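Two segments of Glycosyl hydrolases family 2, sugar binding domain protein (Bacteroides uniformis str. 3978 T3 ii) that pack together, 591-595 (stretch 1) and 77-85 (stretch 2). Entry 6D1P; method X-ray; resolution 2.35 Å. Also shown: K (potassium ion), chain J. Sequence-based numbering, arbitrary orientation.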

ATOM      1  N   ILE A 591      16.247 -16.410  -1.829  1.00 24.12           N
ATOM      2  CA  ILE A 591      15.024 -15.866  -2.409  1.00 24.11           C
ATOM      3  C   ILE A 591      14.361 -15.001  -1.337  1.00 21.03           C
ATOM      4  O   ILE A 591      13.893 -15.543  -0.319  1.00 20.12           O
ATOM      5  CB  ILE A 591      14.089 -16.966  -2.920  1.00 21.75           C
ATOM      6  CG1 ILE A 591      14.768 -17.726  -4.071  1.00 23.67           C
ATOM      7  CG2 ILE A 591      12.781 -16.330  -3.436  1.00 19.90           C
ATOM      8  CD1 ILE A 591      13.951 -18.869  -4.622  1.00 16.68           C
ATOM      9  N   PRO A 592      14.349 -13.680  -1.486  1.00 24.16           N
ATOM     10  CA  PRO A 592      13.866 -12.817  -0.401  1.00 19.78           C
ATOM     11  C   PRO A 592      12.465 -13.205   0.041  1.00 21.26           C
ATOM     12  O   PRO A 592      11.611 -13.560  -0.775  1.00 21.84           O
ATOM     13  CB  PRO A 592      13.907 -11.424  -1.029  1.00 20.71           C
ATOM     14  CG  PRO A 592      15.029 -11.512  -2.025  1.00 19.09           C
ATOM     15  CD  PRO A 592      14.906 -12.897  -2.604  1.00 22.11           C
ATOM     16  N   TYR A 593      12.255 -13.212   1.352  1.00 18.20           N
ATOM     17  CA  TYR A 593      10.947 -13.505   1.932  1.00 18.96           C
ATOM     18  C   TYR A 593      10.425 -14.919   1.603  1.00 20.87           C
ATOM     19  O   TYR A 593       9.210 -15.180   1.687  1.00 17.79           O
ATOM     20  CB  TYR A 593       9.928 -12.444   1.500  1.00 19.34           C
ATOM     21  CG  TYR A 593      10.256 -11.045   1.997  1.00 20.93           C
ATOM     22  CD1 TYR A 593      10.172 -10.739   3.357  1.00 18.46           C
ATOM     23  CD2 TYR A 593      10.636 -10.027   1.112  1.00 20.81           C
ATOM     24  CE1 TYR A 593      10.454  -9.455   3.838  1.00 19.57           C
ATOM     25  CE2 TYR A 593      10.924  -8.721   1.584  1.00 23.89           C
ATOM     26  CZ  TYR A 593      10.825  -8.456   2.955  1.00 20.03           C
ATOM     27  OH  TYR A 593      11.095  -7.201   3.450  1.00 22.98           O
ATOM     28  N   VAL A 594      11.296 -15.862   1.251  1.00 17.58           N
ATOM     29  CA  VAL A 594      10.874 -17.244   1.037  1.00 20.61           C
ATOM     30  C   VAL A 594      11.644 -18.143   1.994  1.00 19.13           C
ATOM     31  O   VAL A 594      12.876 -18.083   2.070  1.00 18.54           O
ATOM     32  CB  VAL A 594      11.043 -17.689  -0.423  1.00 19.51           C
ATOM     33  CG1 VAL A 594      10.762 -19.203  -0.561  1.00 18.42           C
ATOM     34  CG2 VAL A 594      10.065 -16.928  -1.274  1.00 15.55           C
ATOM     35  N   ASN A 595      10.912 -18.911   2.781  1.00 19.94           N
ATOM     36  CA  ASN A 595      11.517 -19.985   3.558  1.00 20.42           C
ATOM     37  C   ASN A 595      11.838 -21.108   2.577  1.00 19.26           C
ATOM     38  O   ASN A 595      10.933 -21.661   1.949  1.00 20.41           O
ATOM     39  CB  ASN A 595      10.549 -20.407   4.656  1.00 18.44           C
ATOM     40  CG  ASN A 595      11.099 -21.508   5.554  1.00 24.43           C
ATOM     41  OD1 ASN A 595      11.565 -22.557   5.090  1.00 22.16           O
ATOM     42  ND2 ASN A 595      11.036 -21.271   6.862  1.00 22.55           N
TER
HETATM   43  K     K J 908       7.648  -8.707   1.059  1.00 20.55           K
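Stretch 2 (77-85) DAVDPDVNY

Stretch 1 is a tight bend that runs into a strand. A type II beta turn spans Ile591 to Val594, closed by the hydrogen bond from Val594 N to Ile591 O at 3.1 Å, and the strand begins at Val594. Tyr593 takes the left-handed position of this turn, with phi/psi of 62/22, and its CA-to-CB bond points toward the other segment. Stretch 2 has no regular helix or strand. It winds as an irregular loop, with a type I beta turn from Asp80 to Val83 and a weak hydrogen bond from Asp80 N to Asp77 O at 3.5 Å. In the Asp80 turn the side chain helps hold the backbone: Asp82 N donates to Asp80 OD1 at 2.9 Å.

The register is short and antiparallel in sense. The CA of Pro592 lies 5.6 Å from the CA of Pro81, and the CA of Tyr593 lies 5.2 Å from the CA of Val79, so stepping forward in stretch 1 means stepping back in stretch 2. No direct hydrogen bond joins the two backbones. Instead, water 1 donates to both Val79 O, at 2.5 Å, and Pro592 O, at 2.8 Å, reconciling two carbonyl oxygens that could not bond to each other.

Four loop carbonyls turn onto potassium, which is bound by Asp77 O and Ala78 O at 2.8 and 2.9 Å, by Asp80 O and Val83 O at 2.8 Å each, and by water 4 at 2.9 Å. Water 4 also accepts from Tyr85 N, with its oxygen 2.8 Å from that nitrogen.

Tyr593 supplies the largest covered area of any residue here. With chi1 in the m well, its side chain extends along the carbonyl-rich loop: CB is 3.4 Å from Ala78 O, and CE2 is 3.4 Å from Asp80 O. Pro81 O lies at the ring edge, near its plane, 3.6 Å from CE2. The hydroxyl reaches the loop through solvent. Water 2 links Tyr593 OH and Pro81 O, at 3.0 Å from each, while water 3 sits 2.5 Å from Tyr593 OH and donates to Asn84 OD1 at 2.7 Å.

Two small apolar pairs complete the fit. Pro592 CB meets Pro81 CB at 3.9 Å, and Val594 CG2 meets Val79 CG1 at 3.7 Å. The rule to read is economical: one tyrosine on a turn, two apolar contacts, and waters that bridge three polar pairs, Pro592 O to Val79 O, Tyr593 OH to Pro81 O and Tyr593 OH to Asn84 OD1.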

ATOM      1  N   ASP A  77       2.761  -9.253  -2.972  1.00 21.29           N
ATOM      2  CA  ASP A  77       3.666  -8.483  -2.136  1.00 17.45           C
ATOM      3  C   ASP A  77       4.254  -9.298  -0.985  1.00 22.21           C
ATOM      4  O   ASP A  77       5.192  -8.817  -0.332  1.00 21.90           O
ATOM      5  CB  ASP A  77       2.983  -7.179  -1.635  1.00 19.33           C
ATOM      6  CG  ASP A  77       1.959  -7.390  -0.498  1.00 23.12           C
ATOM      7  OD1 ASP A  77       1.625  -8.524  -0.113  1.00 21.26           O
ATOM      8  OD2 ASP A  77       1.461  -6.373   0.029  1.00 24.73           O
ATOM      9  N   ALA A  78       3.774 -10.530  -0.741  1.00 19.28           N
ATOM     10  CA  ALA A  78       4.416 -11.349   0.285  1.00 16.79           C
ATOM     11  C   ALA A  78       5.890 -11.545  -0.031  1.00 17.16           C
ATOM     12  O   ALA A  78       6.728 -11.498   0.869  1.00 18.05           O
ATOM     13  CB  ALA A  78       3.715 -12.707   0.442  1.00 18.69           C
ATOM     14  N   VAL A  79       6.227 -11.743  -1.307  1.00 15.84           N
ATOM     15  CA  VAL A  79       7.603 -12.018  -1.700  1.00 17.64           C
ATOM     16  C   VAL A  79       8.223 -10.885  -2.499  1.00 22.36           C
ATOM     17  O   VAL A  79       9.375 -11.012  -2.932  1.00 22.70           O
ATOM     18  CB  VAL A  79       7.720 -13.347  -2.474  1.00 19.85           C
ATOM     19  CG1 VAL A  79       7.290 -14.555  -1.589  1.00 13.96           C
ATOM     20  CG2 VAL A  79       6.918 -13.297  -3.770  1.00 19.56           C
ATOM     21  N   ASP A  80       7.514  -9.784  -2.706  1.00 21.07           N
ATOM     22  CA  ASP A  80       8.141  -8.600  -3.281  1.00 20.52           C
ATOM     23  C   ASP A  80       9.319  -8.195  -2.407  1.00 21.90           C
ATOM     24  O   ASP A  80       9.117  -7.878  -1.231  1.00 26.69           O
ATOM     25  CB  ASP A  80       7.139  -7.463  -3.362  1.00 24.55           C
ATOM     26  CG  ASP A  80       7.689  -6.229  -4.085  1.00 27.89           C
ATOM     27  OD1 ASP A  80       8.859  -5.806  -3.860  1.00 26.14           O
ATOM     28  OD2 ASP A  80       6.915  -5.685  -4.890  1.00 24.56           O
ATOM     29  N   PRO A  81      10.548  -8.176  -2.927  1.00 23.66           N
ATOM     30  CA  PRO A  81      11.712  -7.944  -2.053  1.00 23.59           C
ATOM     31  C   PRO A  81      11.797  -6.540  -1.478  1.00 27.82           C
ATOM     32  O   PRO A  81      12.615  -6.317  -0.576  1.00 28.49           O
ATOM     33  CB  PRO A  81      12.899  -8.228  -2.980  1.00 26.25           C
ATOM     34  CG  PRO A  81      12.370  -7.839  -4.332  1.00 26.42           C
ATOM     35  CD  PRO A  81      10.931  -8.265  -4.345  1.00 21.36           C
ATOM     36  N   ASP A  82      11.000  -5.584  -1.955  1.00 25.82           N
ATOM     37  CA  ASP A  82      11.202  -4.196  -1.568  1.00 31.35           C
ATOM     38  C   ASP A  82      10.106  -3.621  -0.679  1.00 26.65           C
ATOM     39  O   ASP A  82      10.191  -2.445  -0.321  1.00 29.21           O
ATOM     40  CB  ASP A  82      11.378  -3.314  -2.826  1.00 29.24           C
ATOM     41  CG  ASP A  82      12.625  -3.693  -3.638  1.00 36.73           C
ATOM     42  OD1 ASP A  82      12.508  -4.004  -4.847  1.00 40.89           O
ATOM     43  OD2 ASP A  82      13.730  -3.710  -3.054  1.00 37.00           O
ATOM     44  N   VAL A  83       9.094  -4.394  -0.292  1.00 22.33           N
ATOM     45  CA  VAL A  83       8.007  -3.842   0.503  1.00 22.35           C
ATOM     46  C   VAL A  83       7.675  -4.775   1.657  1.00 28.80           C
ATOM     47  O   VAL A  83       7.908  -5.985   1.595  1.00 21.57           O
ATOM     48  CB  VAL A  83       6.747  -3.589  -0.346  1.00 24.85           C
ATOM     49  CG1 VAL A  83       7.017  -2.541  -1.413  1.00 20.07           C
ATOM     50  CG2 VAL A  83       6.327  -4.867  -0.990  1.00 22.79           C
ATOM     51  N   ASN A  84       7.132  -4.202   2.727  1.00 26.09           N
ATOM     52  CA  ASN A  84       6.491  -5.030   3.730  1.00 22.40           C
ATOM     53  C   ASN A  84       5.153  -5.507   3.191  1.00 22.04           C
ATOM     54  O   ASN A  84       4.382  -4.712   2.652  1.00 24.31           O
ATOM     55  CB  ASN A  84       6.271  -4.249   5.017  1.00 22.05           C
ATOM     56  CG  ASN A  84       7.545  -3.670   5.576  1.00 27.61           C
ATOM     57  OD1 ASN A  84       8.589  -4.340   5.644  1.00 23.70           O
ATOM     58  ND2 ASN A  84       7.466  -2.402   6.003  1.00 25.52           N
ATOM     59  N   TYR A  85       4.853  -6.790   3.374  1.00 21.39           N
ATOM     60  CA  TYR A  85       3.585  -7.298   2.878  1.00 23.45           C
ATOM     61  C   TYR A  85       2.444  -6.560   3.563  1.00 20.50           C
ATOM     62  O   TYR A  85       2.554  -6.154   4.722  1.00 23.01           O
ATOM     63  CB  TYR A  85       3.484  -8.823   3.073  1.00 19.84           C
ATOM     64  CG  TYR A  85       3.044  -9.346   4.436  1.00 19.12           C
ATOM     65  CD1 TYR A  85       1.782  -9.898   4.604  1.00 18.41           C
ATOM     66  CD2 TYR A  85       3.903  -9.340   5.528  1.00 17.87           C
ATOM     67  CE1 TYR A  85       1.374 -10.413   5.812  1.00 15.95           C
ATOM     68  CE2 TYR A  85       3.506  -9.849   6.760  1.00 18.00           C
ATOM     69  CZ  TYR A  85       2.235 -10.396   6.889  1.00 19.55           C
ATOM     70  OH  TYR A  85       1.804 -10.917   8.087  1.00 18.44           O
TER
HETATM   71  O   HOH W   1      11.094 -12.741  -3.375  1.00 21.95           O
HETATM   72  O   HOH W   2      11.910  -4.818   1.873  1.00 30.51           O
HETATM   73  O   HOH W   3      10.116  -6.561   5.693  1.00 19.71           O
HETATM   74  O   HOH W   4       6.840  -8.681   3.797  1.00 12.49           O